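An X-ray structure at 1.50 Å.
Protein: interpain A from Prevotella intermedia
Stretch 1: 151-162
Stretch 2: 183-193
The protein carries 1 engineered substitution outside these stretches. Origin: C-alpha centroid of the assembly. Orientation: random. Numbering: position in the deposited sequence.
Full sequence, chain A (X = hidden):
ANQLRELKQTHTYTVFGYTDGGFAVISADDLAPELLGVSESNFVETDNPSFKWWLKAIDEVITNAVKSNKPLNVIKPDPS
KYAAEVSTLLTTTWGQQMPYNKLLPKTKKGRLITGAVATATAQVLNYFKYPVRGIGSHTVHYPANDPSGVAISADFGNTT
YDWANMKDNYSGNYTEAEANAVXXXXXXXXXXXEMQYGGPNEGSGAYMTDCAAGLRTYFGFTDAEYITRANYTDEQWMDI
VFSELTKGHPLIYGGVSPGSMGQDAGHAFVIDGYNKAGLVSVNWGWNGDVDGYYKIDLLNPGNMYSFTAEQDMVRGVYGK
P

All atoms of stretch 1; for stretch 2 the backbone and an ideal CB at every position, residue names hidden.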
ATOM      1  N   ALA A 151     -10.026  11.269  22.354  1.00 10.90           N
ATOM      2  CA  ALA A 151      -8.878  11.903  21.696  1.00 11.06           C
ATOM      3  C   ALA A 151      -7.794  10.905  21.394  1.00 11.63           C
ATOM      4  O   ALA A 151      -7.398  10.128  22.261  1.00 12.22           O
ATOM      5  CB  ALA A 151      -8.307  13.038  22.590  1.00 11.85           C
ATOM      6  N   ILE A 152      -7.287  10.968  20.174  1.00  9.75           N
ATOM      7  CA  ILE A 152      -6.134  10.166  19.769  1.00 10.70           C
ATOM      8  C   ILE A 152      -5.099  11.182  19.282  1.00 10.13           C
ATOM      9  O   ILE A 152      -5.280  11.822  18.251  1.00 10.86           O
ATOM     10  CB  ILE A 152      -6.511   9.173  18.651  1.00 10.76           C
ATOM     11  CG1 ILE A 152      -7.587   8.177  19.159  1.00 11.58           C
ATOM     12  CG2 ILE A 152      -5.250   8.467  18.129  1.00 12.06           C
ATOM     13  CD1 ILE A 152      -8.327   7.448  18.035  1.00 13.23           C
ATOM     14  N   SER A 153      -4.015  11.340  20.048  1.00 11.32           N
ATOM     15  CA  SER A 153      -3.082  12.452  19.856  1.00 11.08           C
ATOM     16  C   SER A 153      -1.678  11.976  19.534  1.00 11.00           C
ATOM     17  O   SER A 153      -1.267  10.899  19.969  1.00 11.72           O
ATOM     18  CB  SER A 153      -3.041  13.300  21.130  1.00 11.37           C
ATOM     19  OG  SER A 153      -4.342  13.800  21.401  1.00 16.47           O
ATOM     20  N   ALA A 154      -0.935  12.816  18.815  1.00 10.23           N
ATOM     21  CA  ALA A 154       0.462  12.566  18.537  1.00 11.17           C
ATOM     22  C   ALA A 154       1.257  13.851  18.786  1.00 11.04           C
ATOM     23  O   ALA A 154       0.907  14.920  18.254  1.00 11.15           O
ATOM     24  CB  ALA A 154       0.594  12.162  17.094  1.00 11.31           C
ATOM     25  N   ASP A 155       2.304  13.757  19.598  1.00 12.07           N
ATOM     26  CA  ASP A 155       3.223  14.883  19.800  1.00 12.53           C
ATOM     27  C   ASP A 155       4.455  14.632  18.953  1.00 11.54           C
ATOM     28  O   ASP A 155       5.489  14.133  19.430  1.00 12.75           O
ATOM     29  CB  ASP A 155       3.592  14.999  21.278  1.00 13.02           C
ATOM     30  CG  ASP A 155       4.499  16.183  21.553  1.00 17.39           C
ATOM     31  OD1 ASP A 155       4.850  16.915  20.580  1.00 19.47           O
ATOM     32  OD2 ASP A 155       4.876  16.359  22.747  1.00 20.12           O
ATOM     33  N   PHE A 156       4.339  14.936  17.658  1.00 10.46           N
ATOM     34  CA  PHE A 156       5.427  14.661  16.710  1.00 10.75           C
ATOM     35  C   PHE A 156       6.721  15.379  17.110  1.00 10.21           C
ATOM     36  O   PHE A 156       7.837  14.818  17.001  1.00 10.09           O
ATOM     37  CB  PHE A 156       5.054  15.066  15.272  1.00  9.78           C
ATOM     38  CG  PHE A 156       3.711  14.562  14.791  1.00  8.81           C
ATOM     39  CD1 PHE A 156       3.596  13.364  14.086  1.00 10.54           C
ATOM     40  CD2 PHE A 156       2.571  15.349  14.949  1.00  8.70           C
ATOM     41  CE1 PHE A 156       2.384  12.943  13.582  1.00 10.87           C
ATOM     42  CE2 PHE A 156       1.311  14.909  14.486  1.00 10.55           C
ATOM     43  CZ  PHE A 156       1.225  13.706  13.800  1.00  9.63           C
ATOM     44  N   GLY A 157       6.588  16.649  17.522  1.00 10.10           N
ATOM     45  CA  GLY A 157       7.779  17.486  17.741  1.00 11.62           C
ATOM     46  C   GLY A 157       8.623  17.002  18.909  1.00 11.47           C
ATOM     47  O   GLY A 157       9.832  17.277  18.960  1.00 12.93           O
ATOM     48  N   ASN A 158       8.028  16.269  19.854  1.00 10.99           N
ATOM     49  CA  ASN A 158       8.800  15.722  20.971  1.00 12.27           C
ATOM     50  C   ASN A 158       9.095  14.236  20.845  1.00 12.64           C
ATOM     51  O   ASN A 158       9.565  13.607  21.807  1.00 14.44           O
ATOM     52  CB  ASN A 158       8.120  16.043  22.293  1.00 12.53           C
ATOM     53  CG  ASN A 158       8.211  17.506  22.647  1.00 11.54           C
ATOM     54  OD1 ASN A 158       9.297  18.070  22.681  1.00 16.02           O
ATOM     55  ND2 ASN A 158       7.070  18.130  22.885  1.00 13.33           N
ATOM     56  N   THR A 159       8.875  13.673  19.654  1.00 11.78           N
ATOM     57  CA  THR A 159       9.081  12.255  19.468  1.00 12.34           C
ATOM     58  C   THR A 159      10.314  12.004  18.616  1.00 12.65           C
ATOM     59  O   THR A 159      10.395  12.492  17.481  1.00 13.15           O
ATOM     60  CB  THR A 159       7.849  11.593  18.818  1.00 12.01           C
ATOM     61  OG1 THR A 159       6.758  11.711  19.719  1.00 13.24           O
ATOM     62  CG2 THR A 159       8.089  10.100  18.557  1.00 12.17           C
ATOM     63  N   THR A 160      11.281  11.258  19.173  1.00 12.48           N
ATOM     64  CA  THR A 160      12.417  10.779  18.408  1.00 14.20           C
ATOM     65  C   THR A 160      12.077   9.352  17.986  1.00 12.86           C
ATOM     66  O   THR A 160      12.107   8.439  18.817  1.00 14.81           O
ATOM     67  CB  THR A 160      13.702  10.809  19.264  1.00 13.45           C
ATOM     68  OG1 THR A 160      13.936  12.163  19.692  1.00 17.67           O
ATOM     69  CG2 THR A 160      14.891  10.327  18.466  1.00 16.87           C
ATOM     70  N   TYR A 161      11.735   9.154  16.713  1.00 11.76           N
ATOM     71  CA  TYR A 161      11.305   7.825  16.243  1.00 11.30           C
ATOM     72  C   TYR A 161      12.394   6.789  16.483  1.00 11.31           C
ATOM     73  O   TYR A 161      13.575   7.016  16.213  1.00 12.10           O
ATOM     74  CB  TYR A 161      10.814   7.869  14.780  1.00 11.63           C
ATOM     75  CG  TYR A 161       9.647   8.805  14.694  1.00  9.83           C
ATOM     76  CD1 TYR A 161       9.801  10.085  14.194  1.00 11.17           C
ATOM     77  CD2 TYR A 161       8.384   8.434  15.199  1.00 11.01           C
ATOM     78  CE1 TYR A 161       8.736  10.994  14.209  1.00 10.82           C
ATOM     79  CE2 TYR A 161       7.323   9.314  15.193  1.00 10.98           C
ATOM     80  CZ  TYR A 161       7.503  10.614  14.711  1.00 10.34           C
ATOM     81  OH  TYR A 161       6.444  11.526  14.762  1.00 11.51           O
ATOM     82  N   ASP A 162      12.013   5.655  17.044  1.00 10.73           N
ATOM     83  CA  ASP A 162      13.001   4.671  17.502  1.00 11.01           C
ATOM     84  C   ASP A 162      13.336   3.694  16.373  1.00 11.11           C
ATOM     85  O   ASP A 162      13.001   2.501  16.433  1.00 10.26           O
ATOM     86  CB  ASP A 162      12.480   3.973  18.746  1.00 11.44           C
ATOM     87  CG  ASP A 162      13.538   3.106  19.436  1.00 12.19           C
ATOM     88  OD1 ASP A 162      13.152   2.420  20.406  1.00 12.53           O
ATOM     89  OD2 ASP A 162      14.737   3.110  19.045  1.00 13.89           O
ATOM     90  N   UNK A 183       4.542   0.887  17.056  1.00 11.04           N
ATOM     91  CA  UNK A 183       3.203   1.373  17.390  1.00 10.83           C
ATOM     92  C   UNK A 183       3.155   2.896  17.422  1.00 10.75           C
ATOM     93  O   UNK A 183       2.154   3.473  17.043  1.00 10.80           O
ATOM     94  CB  UNK A 183       2.755   0.809  18.740  1.00 10.83           C
ATOM     95  N   UNK A 184       4.226   3.534  17.920  1.00 10.12           N
ATOM     96  CA  UNK A 184       4.307   4.992  17.941  1.00 10.67           C
ATOM     97  C   UNK A 184       4.277   5.527  16.513  1.00 10.55           C
ATOM     98  O   UNK A 184       3.520   6.452  16.224  1.00 10.06           O
ATOM     99  CB  UNK A 184       5.572   5.458  18.665  1.00 10.67           C
ATOM    100  N   UNK A 185       5.102   4.948  15.632  1.00 10.14           N
ATOM    101  CA  UNK A 185       5.152   5.371  14.241  1.00 10.17           C
ATOM    102  C   UNK A 185       3.787   5.198  13.542  1.00  9.44           C
ATOM    103  O   UNK A 185       3.315   6.103  12.844  1.00 10.58           O
ATOM    104  CB  UNK A 185       6.230   4.579  13.498  1.00 10.17           C
ATOM    105  N   UNK A 186       3.133   4.053  13.766  1.00  9.61           N
ATOM    106  CA  UNK A 186       1.803   3.788  13.180  1.00  9.55           C
ATOM    107  C   UNK A 186       0.782   4.820  13.638  1.00  9.62           C
ATOM    108  O   UNK A 186       0.047   5.359  12.826  1.00  9.76           O
ATOM    109  CB  UNK A 186       1.321   2.385  13.555  1.00  9.55           C
ATOM    110  N   UNK A 187       0.768   5.105  14.951  1.00  9.58           N
ATOM    111  CA  UNK A 187      -0.186   6.063  15.497  1.00 10.62           C
ATOM    112  C   UNK A 187       0.080   7.440  14.882  1.00 10.21           C
ATOM    113  O   UNK A 187      -0.828   8.116  14.418  1.00 10.41           O
ATOM    114  CB  UNK A 187      -0.092   6.119  17.023  1.00 10.62           C
ATOM    115  N   UNK A 188       1.347   7.831  14.820  1.00  9.78           N
ATOM    116  CA  UNK A 188       1.674   9.158  14.304  1.00  9.25           C
ATOM    117  C   UNK A 188       1.334   9.284  12.827  1.00  9.28           C
ATOM    118  O   UNK A 188       0.800  10.323  12.400  1.00  9.48           O
ATOM    119  CB  UNK A 188       3.157   9.462  14.524  1.00  9.25           C
ATOM    120  N   UNK A 189       1.577   8.218  12.061  1.00  9.20           N
ATOM    121  CA  UNK A 189       1.219   8.254  10.622  1.00  9.52           C
ATOM    122  C   UNK A 189      -0.282   8.384  10.450  1.00 10.33           C
ATOM    123  O   UNK A 189      -0.735   9.097   9.523  1.00 11.55           O
ATOM    124  CB  UNK A 189       1.715   6.998   9.903  1.00  9.52           C
ATOM    125  N   UNK A 190      -1.056   7.693  11.297  1.00  8.40           N
ATOM    126  CA  UNK A 190      -2.525   7.833  11.215  1.00 10.17           C
ATOM    127  C   UNK A 190      -2.994   9.238  11.581  1.00  9.49           C
ATOM    128  O   UNK A 190      -3.796   9.860  10.852  1.00 10.16           O
ATOM    129  CB  UNK A 190      -3.203   6.816  12.136  1.00 10.17           C
ATOM    130  N   UNK A 191      -2.563   9.744  12.739  1.00  9.43           N
ATOM    131  CA  UNK A 191      -3.002  11.078  13.176  1.00 10.08           C
ATOM    132  C   UNK A 191      -2.604  12.135  12.126  1.00  9.31           C
ATOM    133  O   UNK A 191      -3.391  13.021  11.780  1.00  9.18           O
ATOM    134  CB  UNK A 191      -2.396  11.423  14.538  1.00 10.08           C
ATOM    135  N   UNK A 192      -1.381  12.040  11.606  1.00  8.77           N
ATOM    136  CA  UNK A 192      -0.912  12.964  10.544  1.00 10.33           C
ATOM    137  C   UNK A 192      -1.793  12.931   9.294  1.00  9.91           C
ATOM    138  O   UNK A 192      -1.928  13.953   8.605  1.00 11.92           O
ATOM    139  CB  UNK A 192       0.526  12.619  10.151  1.00 10.33           C
ATOM    140  N   UNK A 193      -2.414  11.780   9.025  1.00  9.32           N
ATOM    141  CA  UNK A 193      -3.231  11.576   7.842  1.00 10.49           C
ATOM    142  C   UNK A 193      -4.694  11.833   8.094  1.00  9.72           C
ATOM    143  O   UNK A 193      -5.533  11.537   7.231  1.00 10.45           O
ATOM    144  CB  UNK A 193      -3.046  10.152   7.315  1.00 10.49           C
TER

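The backbone from 183 to 192 is helical, and its axis makes 107° with that of the strand that begins stretch 1; because a helix turns about 100° per residue, only some positions look at stretch 1. At position 183 nothing of stretch 1 lies within reach of the ideal CB, and this contact sets no rule; the residue is A183.

Position 184 points toward stretch 1, its ideal CB 5.3 Å from T159 CG2. A small or branched side chain with a methyl to offer would suit: valine, threonine, isoleucine. It is T184, whose CG2 lies 3.9 Å from T159 CG2, while its hydroxyl is bonded elsewhere in the structure.

Position 185 points sideways, its ideal CB 4.7 Å from Y161 CD2, so a longer apolar chain could bend back to the ring. L185 does so, placing CD1 4.2 Å from Y161 CD2. Position 186 is out of reach; it is M186.

At position 187 the ideal CB touches nothing, but the direction is sideways and I152 offers a methyl further out. Leucine, isoleucine or methionine could span the gap. L187 brings CD1 to 3.5 Å from I152 CG2.

Position 188 is the most demanding. Its CB points toward stretch 1, 3.7 Å from F156 CE1, 3.9 Å from Y161 OH and 4.5 Å from A154 CB. A flat side chain with a polar edge fits best, though glutamine or asparagine could also address the hydroxyl. H188 has the most area covered of any residue in the contact, 99 Å². Its ND1 hydrogen-bonds Y161 OH at 2.8 Å, at the ring edge, while A154 CB sits over one face, 3.7 Å from the centroid of the H188 ring. T159 OG1, which donates to D155 O at 2.7 Å, lies 3.2 Å from H188 CE1. A water joins H188 NE2, at 3.3 Å, to D155 N, at 2.9 Å.

Position 189 points away; it is C189. Position 190 meets nothing of stretch 1, and its helical phi/psi does not itself demand glycine, yet G190 is found.

Position 191 points toward an apolar pocket, its ideal CB 4.0 Å from A154 CB and 4.3 Å from F156 CZ. Valine or isoleucine would fill it. V191 sets CG1 4.0 Å from A154 CB and CG2 3.9 Å from I152 CG2.

At 192 the ideal CB is already 3.9 Å from F156 CZ, so a methyl suffices for contact; A192 supplies it. Position 193, out of reach, leaves the helix; S193 OG donates to C189 O at 2.9 Å.

Stretch 2, residues 183-193: ATLMLHCGVAS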
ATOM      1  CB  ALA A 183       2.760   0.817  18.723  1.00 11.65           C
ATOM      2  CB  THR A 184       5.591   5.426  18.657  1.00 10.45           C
ATOM      3  OG1 THR A 184       5.533   4.982  20.026  1.00 12.06           O
ATOM      4  CG2 THR A 184       5.752   6.932  18.593  1.00 12.18           C
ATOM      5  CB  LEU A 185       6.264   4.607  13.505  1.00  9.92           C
ATOM      6  CG  LEU A 185       6.435   4.931  12.016  1.00 10.58           C
ATOM      7  CD1 LEU A 185       6.840   6.431  11.823  1.00 12.09           C
ATOM      8  CD2 LEU A 185       7.463   4.029  11.377  1.00 11.47           C
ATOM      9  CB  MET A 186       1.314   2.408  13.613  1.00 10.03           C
ATOM     10  CG  MET A 186       2.034   1.261  12.954  1.00 11.21           C
ATOM     11  SD  MET A 186       1.499   1.053  11.243  1.00 11.95           S
ATOM     12  CE  MET A 186       2.570  -0.289  10.735  1.00 12.58           C
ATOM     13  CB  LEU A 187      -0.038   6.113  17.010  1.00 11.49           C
ATOM     14  CG  LEU A 187      -0.553   7.367  17.719  1.00 15.33           C
ATOM     15  CD1 LEU A 187      -2.007   7.269  17.700  1.00 17.57           C
ATOM     16  CD2 LEU A 187      -0.023   7.427  19.139  1.00 17.53           C
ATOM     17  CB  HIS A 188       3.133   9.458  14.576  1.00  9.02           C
ATOM     18  CG  HIS A 188       3.407   9.766  16.010  1.00  9.41           C
ATOM     19  ND1 HIS A 188       4.415  10.625  16.394  1.00 11.76           N
ATOM     20  CD2 HIS A 188       2.776   9.377  17.150  1.00 11.21           C
ATOM     21  CE1 HIS A 188       4.423  10.717  17.717  1.00 12.85           C
ATOM     22  NE2 HIS A 188       3.425   9.994  18.198  1.00 13.30           N
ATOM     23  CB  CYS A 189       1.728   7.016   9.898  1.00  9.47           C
ATOM     24  SG  CYS A 189       3.530   7.013   9.700  1.00 11.39           S
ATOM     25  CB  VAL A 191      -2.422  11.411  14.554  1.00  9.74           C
ATOM     26  CG1 VAL A 191      -2.666  12.885  14.899  1.00 10.54           C
ATOM     27  CG2 VAL A 191      -3.044  10.462  15.607  1.00 11.22           C
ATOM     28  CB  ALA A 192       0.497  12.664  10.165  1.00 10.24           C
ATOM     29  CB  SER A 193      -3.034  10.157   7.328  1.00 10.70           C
ATOM     30  OG  SER A 193      -1.674   9.966   6.920  1.00 12.78           O
TER
HETATM   31  O   HOH W   1       2.875  11.381  21.092  1.00 14.51           O
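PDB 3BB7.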